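Side-chain contacts in dipicolinate synthase subunit B (Bacillus halodurans, PDB 3LQK), which belongs to the flavoprotein family and probably takes part in making dipicolinate, the calcium-binding compound of bacterial spores: residues L25-M28 with E29-V32; I143-L146 with M147-N151. All blocks are in the same frame, centred on the assembly; numbering follows the deposited sequence.

In the fold
Contact 1 (25-28 with 29-32) comes first along the chain and is complete before contact 2 (143-146 with 147-151) opens. Their centres lie 25 Å apart, on opposite sides of the chain's centre, and their nearest atoms remain about 15 Å apart, so the two do not touch. What they share is the central mixed sheet: helix 25-33 connects the parallel strands 9-13 and 37-41, whereas helix 140-147 comes between the parallel strands 126-132 and 152-159. Their surroundings differ. Within the assembly, contact 1 touches no chain but its own, but contact 2 meets three other subunits, which places it at the assembly interfaces.

Contact 1. Residues L25-M28 with E29-V32; sequences LPQM and ERLV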
ATOM      1  N   LEU A  25       6.661  32.468  -6.880  1.00 15.57           N
ATOM      2  CA  LEU A  25       7.053  33.260  -8.092  1.00 15.80           C
ATOM      3  C   LEU A  25       8.436  33.915  -7.962  1.00 14.78           C
ATOM      4  O   LEU A  25       9.179  33.971  -8.926  1.00 14.36           O
ATOM      5  CB  LEU A  25       5.997  34.321  -8.447  1.00 15.95           C
ATOM      6  CG  LEU A  25       4.686  33.672  -8.980  1.00 17.70           C
ATOM      7  CD1 LEU A  25       3.601  34.715  -9.254  1.00 20.05           C
ATOM      8  CD2 LEU A  25       4.971  32.817 -10.204  1.00 19.13           C
ATOM      9  N   PRO A  26       8.792  34.389  -6.752  1.00 14.28           N
ATOM     10  CA  PRO A  26      10.156  34.896  -6.577  1.00 14.80           C
ATOM     11  C   PRO A  26      11.213  33.807  -6.844  1.00 15.28           C
ATOM     12  O   PRO A  26      12.357  34.128  -7.277  1.00 15.04           O
ATOM     13  CB  PRO A  26      10.179  35.360  -5.116  1.00 14.98           C
ATOM     14  CG  PRO A  26       8.716  35.665  -4.793  1.00 13.46           C
ATOM     15  CD  PRO A  26       7.952  34.640  -5.576  1.00 14.18           C
ATOM     16  N   GLN A  27      10.857  32.540  -6.598  1.00 14.30           N
ATOM     17  CA  GLN A  27      11.819  31.453  -6.880  1.00 13.99           C
ATOM     18  C   GLN A  27      11.874  31.157  -8.373  1.00 14.47           C
ATOM     19  O   GLN A  27      12.959  30.859  -8.921  1.00 13.57           O
ATOM     20  CB  GLN A  27      11.479  30.197  -6.099  1.00 13.49           C
ATOM     21  CG  GLN A  27      11.488  30.384  -4.607  1.00 11.84           C
ATOM     22  CD  GLN A  27      12.750  31.065  -4.131  1.00 14.72           C
ATOM     23  OE1 GLN A  27      13.873  30.753  -4.576  1.00 15.63           O
ATOM     24  NE2 GLN A  27      12.582  32.020  -3.245  1.00 13.16           N
HETATM   25  N   MSE A  28      10.721  31.277  -9.043  1.00 13.34           N
HETATM   26  CA  MSE A  28      10.721  31.172 -10.510  1.00 14.19           C
HETATM   27  C   MSE A  28      11.641  32.252 -11.123  1.00 14.81           C
HETATM   28  O   MSE A  28      12.404  32.010 -12.061  1.00 14.74           O
HETATM   29  CB  MSE A  28       9.291  31.312 -11.043  1.00 14.17           C
HETATM   30  CG  MSE A  28       9.186  31.041 -12.504  1.00 18.02           C
HETATM   31 SE   MSE A  28       7.450  31.413 -13.301  1.00 21.36          SE
HETATM   32  CE  MSE A  28       6.407  30.043 -12.379  1.00 13.28           C
ATOM     33  N   GLU A  29      11.540  33.452 -10.577  1.00 15.62           N
ATOM     34  CA  GLU A  29      12.344  34.559 -11.022  1.00 16.80           C
ATOM     35  C   GLU A  29      13.858  34.318 -10.781  1.00 16.25           C
ATOM     36  O   GLU A  29      14.670  34.548 -11.689  1.00 15.91           O
ATOM     37  CB  GLU A  29      11.836  35.866 -10.376  1.00 17.71           C
ATOM     38  CG  GLU A  29      12.897  37.012 -10.437  1.00 21.64           C
ATOM     39  CD  GLU A  29      13.101  37.596 -11.831  1.00 28.59           C
ATOM     40  OE1 GLU A  29      12.240  37.324 -12.702  1.00 29.19           O
ATOM     41  OE2 GLU A  29      14.116  38.372 -12.040  1.00 33.35           O
ATOM     42  N   ARG A  30      14.241  33.797  -9.615  1.00 15.46           N
ATOM     43  CA  ARG A  30      15.643  33.417  -9.387  1.00 15.70           C
ATOM     44  C   ARG A  30      16.174  32.402 -10.389  1.00 15.29           C
ATOM     45  O   ARG A  30      17.335  32.467 -10.783  1.00 15.01           O
ATOM     46  CB  ARG A  30      15.868  32.750  -8.031  1.00 15.80           C
ATOM     47  CG  ARG A  30      16.259  33.621  -6.950  1.00 19.87           C
ATOM     48  CD  ARG A  30      16.174  32.881  -5.615  1.00 19.19           C
ATOM     49  NE  ARG A  30      17.460  32.316  -5.197  1.00 17.01           N
ATOM     50  CZ  ARG A  30      17.604  31.445  -4.204  1.00 16.56           C
ATOM     51  NH1 ARG A  30      16.527  30.978  -3.536  1.00 15.44           N
ATOM     52  NH2 ARG A  30      18.816  31.067  -3.872  1.00 17.47           N
ATOM     53  N   LEU A  31      15.377  31.404 -10.737  1.00 14.18           N
ATOM     54  CA  LEU A  31      15.866  30.433 -11.712  1.00 14.07           C
ATOM     55  C   LEU A  31      16.179  31.129 -13.030  1.00 14.47           C
ATOM     56  O   LEU A  31      17.181  30.834 -13.622  1.00 13.61           O
ATOM     57  CB  LEU A  31      14.863  29.300 -11.942  1.00 13.58           C
ATOM     58  CG  LEU A  31      14.458  28.404 -10.785  1.00 13.82           C
ATOM     59  CD1 LEU A  31      13.478  27.294 -11.306  1.00 12.78           C
ATOM     60  CD2 LEU A  31      15.761  27.852 -10.185  1.00 17.12           C
ATOM     61  N   VAL A  32      15.304  32.030 -13.492  1.00 14.96           N
ATOM     62  CA  VAL A  32      15.535  32.741 -14.770  1.00 14.93           C
ATOM     63  C   VAL A  32      16.806  33.595 -14.630  1.00 16.03           C
ATOM     64  O   VAL A  32      17.636  33.660 -15.523  1.00 14.91           O
ATOM     65  CB  VAL A  32      14.287  33.644 -15.188  1.00 15.19           C
ATOM     66  CG1 VAL A  32      14.611  34.582 -16.359  1.00 15.67           C
ATOM     67  CG2 VAL A  32      13.096  32.802 -15.528  1.00 13.49           C
TER
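Four successive backbone bonds, from Leu25 O to Glu29 N at 2.9 Å through to Met28 O to Val32 N at 3.2 Å, join residue i to residue i+4 and define regular alpha-helix. One side-chain bond accompanies them, one turn apart: Arg30 NH1 donates to Gln27 OE1 over 2.9 Å, with an N-H...O angle of 145°. The two side chains run alongside each other in the same direction, yet the flat ends are turned almost at right angles, amide and guanidinium planes being 88° apart. Gln27 OE1 sits at the guanidinium edge, somewhat out of its plane. Arg30 bends at its third torsion (chi3 96°), and with this bend NH1 comes within bonding distance of Gln27 OE1; CD lies 3.3 Å from the same oxygen. Arg30 NH1 also donates to the backbone oxygen of Glu174, so one nitrogen grips two carbonyl-type oxygens. An alanine in place of Arg30 is likely to leave Gln27 OE1 and the Glu174 carbonyl without this shared donor and the amide freer to turn.

On another side of the helix the touching atoms are carbon against backbone oxygen. Leu31 CG lies 3.4 Å from Gln27 O, and Val32 CG2 is 3.6 Å from Met28 O. The side chains of Leu31 and selenomethionine Met28 both pack on Phe12 and Val38, residues of the two neighbouring strands, while Leu25 leans on helix 58-66 and Leu31 also meets helix 176-184. The helix thus pairs a buried glutamine with a partly exposed arginine on one flank and turns apolar side chains to the sheet on another; it is the connecting helix of the beta-alpha-beta unit formed by strand 9-13, helix 25-33 and strand 37-41.

Contact 2. Residues I143-L146 with M147-N151; sequences IMRL and MATKN
The last turn of helix 140-147 and the loop that leads into strand 152-159 make up this local contact, in which Thr149 reaches back to the helix that has just ended. Helical bonding still holds from Ile143 O to Met147 N, at 2.9 Å, and from Met144 O to Ala148 N, at 3.2 Å. The pattern then changes: Thr149 N turns to Leu146 O, three residues back, over 3.1 Å, and stands above the carbonyl plane (67° out of it). Four residues back, the hydroxyl takes over, with Thr149 OG1 donating to Arg145 O at 2.7 Å. This is possible because OG1 lies beside the backbone N of its own residue (chi1 -64°), on the side that faces the helix. It too approaches from above the carbonyl plane, 40° out of it. Ala148 N adds a weak bond to Arg145 O, giving that oxygen two donors.

Away from the polar end, the selenomethionines Met144 and Met147 lie side by side and point the same way, with Met144 SE 4.2 Å from Met147 CG. That same CG sits 3.5 Å from Ile143 O. Met144 meets Met144 of a third subunit, and Met147 meets both Phe154 of its own chain and Leu136 of that subunit. Lys150 NZ bonds to backbone oxygens of a second subunit, while Arg145 NH1 is held by Ala104 O in its own chain.

With the regular amide pattern broken off, one threonine gives the carbonyls of Arg145 and Leu146 donors through its hydroxyl and its amide, with Ala148 N a weak second donor to Arg145 O; polar backbone is thereby given partners just where the chain leaves the helix.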
ATOM      1  N   ILE A 143       3.569  10.948   0.422  1.00  9.23           N
ATOM      2  CA  ILE A 143       4.816  11.696   0.534  1.00  9.78           C
ATOM      3  C   ILE A 143       6.004  10.771   0.651  1.00  9.67           C
ATOM      4  O   ILE A 143       6.996  10.919  -0.063  1.00 10.41           O
ATOM      5  CB  ILE A 143       4.771  12.645   1.777  1.00  9.63           C
ATOM      6  CG1 ILE A 143       3.753  13.772   1.460  1.00 10.65           C
ATOM      7  CG2 ILE A 143       6.159  13.195   2.076  1.00  7.78           C
ATOM      8  CD1 ILE A 143       3.507  14.745   2.519  1.00  7.44           C
HETATM    9  N   MSE A 144       5.909   9.798   1.543  1.00  9.09           N
HETATM   10  CA  MSE A 144       7.056   8.907   1.758  1.00  8.33           C
HETATM   11  C   MSE A 144       7.207   7.992   0.583  1.00  8.31           C
HETATM   12  O   MSE A 144       8.335   7.699   0.183  1.00  9.54           O
HETATM   13  CB  MSE A 144       6.889   8.087   3.022  1.00  8.99           C
HETATM   14  CG  MSE A 144       7.164   8.868   4.291  1.00 12.33           C
HETATM   15 SE   MSE A 144       8.853   9.841   4.161  0.75 18.09          SE
HETATM   16  CE  MSE A 144       8.546  11.167   5.517  1.00 26.85           C
ATOM     17  N   ARG A 145       6.140   7.596  -0.069  1.00  8.50           N
ATOM     18  CA  ARG A 145       6.303   6.886  -1.315  1.00  9.51           C
ATOM     19  C   ARG A 145       7.122   7.690  -2.362  1.00  9.72           C
ATOM     20  O   ARG A 145       8.056   7.208  -2.921  1.00  9.56           O
ATOM     21  CB  ARG A 145       4.971   6.434  -1.895  1.00 10.29           C
ATOM     22  CG  ARG A 145       5.096   5.618  -3.171  1.00 15.30           C
ATOM     23  CD  ARG A 145       3.790   5.300  -3.874  1.00 19.11           C
ATOM     24  NE  ARG A 145       2.834   4.688  -2.998  1.00 22.44           N
ATOM     25  CZ  ARG A 145       1.627   5.165  -2.717  1.00 30.67           C
ATOM     26  NH1 ARG A 145       1.173   6.264  -3.253  1.00 31.24           N
ATOM     27  NH2 ARG A 145       0.860   4.539  -1.876  1.00 33.80           N
ATOM     28  N   LEU A 146       6.771   8.939  -2.549  1.00  9.00           N
ATOM     29  CA  LEU A 146       7.463   9.775  -3.512  1.00  9.04           C
ATOM     30  C   LEU A 146       8.945   9.993  -3.153  1.00  9.52           C
ATOM     31  O   LEU A 146       9.790   9.981  -4.016  1.00  9.19           O
ATOM     32  CB  LEU A 146       6.731  11.131  -3.616  1.00  9.25           C
ATOM     33  CG  LEU A 146       5.353  11.142  -4.278  1.00  8.35           C
ATOM     34  CD1 LEU A 146       4.616  12.437  -3.957  1.00 10.71           C
ATOM     35  CD2 LEU A 146       5.361  10.861  -5.810  1.00  6.60           C
HETATM   36  N   MSE A 147       9.219  10.223  -1.872  1.00 10.46           N
HETATM   37  CA  MSE A 147      10.556  10.510  -1.322  1.00 11.80           C
HETATM   38  C   MSE A 147      11.504   9.361  -1.628  1.00 12.08           C
HETATM   39  O   MSE A 147      12.727   9.588  -1.720  1.00 11.41           O
HETATM   40  CB  MSE A 147      10.502  10.564   0.228  1.00 11.21           C
HETATM   41  CG  MSE A 147      10.232  11.905   0.825  1.00 19.89           C
HETATM   42 SE   MSE A 147      11.875  12.983   0.782  0.75 23.52          SE
HETATM   43  CE  MSE A 147      12.909  11.962   2.060  1.00 26.45           C
ATOM     44  N   ALA A 148      10.949   8.129  -1.680  1.00 11.86           N
ATOM     45  CA  ALA A 148      11.763   6.916  -1.941  1.00 12.66           C
ATOM     46  C   ALA A 148      11.829   6.514  -3.427  1.00 12.60           C
ATOM     47  O   ALA A 148      12.523   5.572  -3.758  1.00 13.37           O
ATOM     48  CB  ALA A 148      11.229   5.696  -1.082  1.00 13.39           C
ATOM     49  N   THR A 149      11.147   7.236  -4.316  1.00 11.86           N
ATOM     50  CA  THR A 149      10.976   6.822  -5.684  1.00 12.13           C
ATOM     51  C   THR A 149      12.089   7.380  -6.541  1.00 12.42           C
ATOM     52  O   THR A 149      12.539   8.524  -6.311  1.00 11.83           O
ATOM     53  CB  THR A 149       9.641   7.350  -6.271  1.00 13.43           C
ATOM     54  OG1 THR A 149       8.566   6.764  -5.563  1.00 16.25           O
ATOM     55  CG2 THR A 149       9.502   7.046  -7.742  1.00  9.17           C
ATOM     56  N   LYS A 150      12.532   6.595  -7.538  1.00 10.29           N
ATOM     57  CA  LYS A 150      13.601   7.058  -8.423  1.00  9.73           C
ATOM     58  C   LYS A 150      13.208   8.420  -9.070  1.00  9.01           C
ATOM     59  O   LYS A 150      12.093   8.590  -9.615  1.00  7.91           O
ATOM     60  CB  LYS A 150      13.857   6.034  -9.552  1.00  8.18           C
ATOM     61  CG  LYS A 150      14.605   4.774  -9.108  1.00 10.49           C
ATOM     62  CD  LYS A 150      14.846   3.881 -10.316  1.00  8.66           C
ATOM     63  CE  LYS A 150      15.679   2.659 -10.033  1.00  8.88           C
ATOM     64  NZ  LYS A 150      15.056   1.723  -9.086  1.00  8.52           N
ATOM     65  N   ASN A 151      14.144   9.344  -9.041  1.00  8.94           N
ATOM     66  CA  ASN A 151      14.077  10.581  -9.783  1.00  9.49           C
ATOM     67  C   ASN A 151      13.161  11.631  -9.200  1.00  9.26           C
ATOM     68  O   ASN A 151      12.888  12.637  -9.848  1.00 10.77           O
ATOM     69  CB  ASN A 151      13.772  10.334 -11.265  1.00  9.10           C
ATOM     70  CG  ASN A 151      14.832   9.506 -11.928  1.00 12.43           C
ATOM     71  OD1 ASN A 151      16.002   9.773 -11.741  1.00 13.90           O
ATOM     72  ND2 ASN A 151      14.432   8.449 -12.646  1.00 13.42           N
TER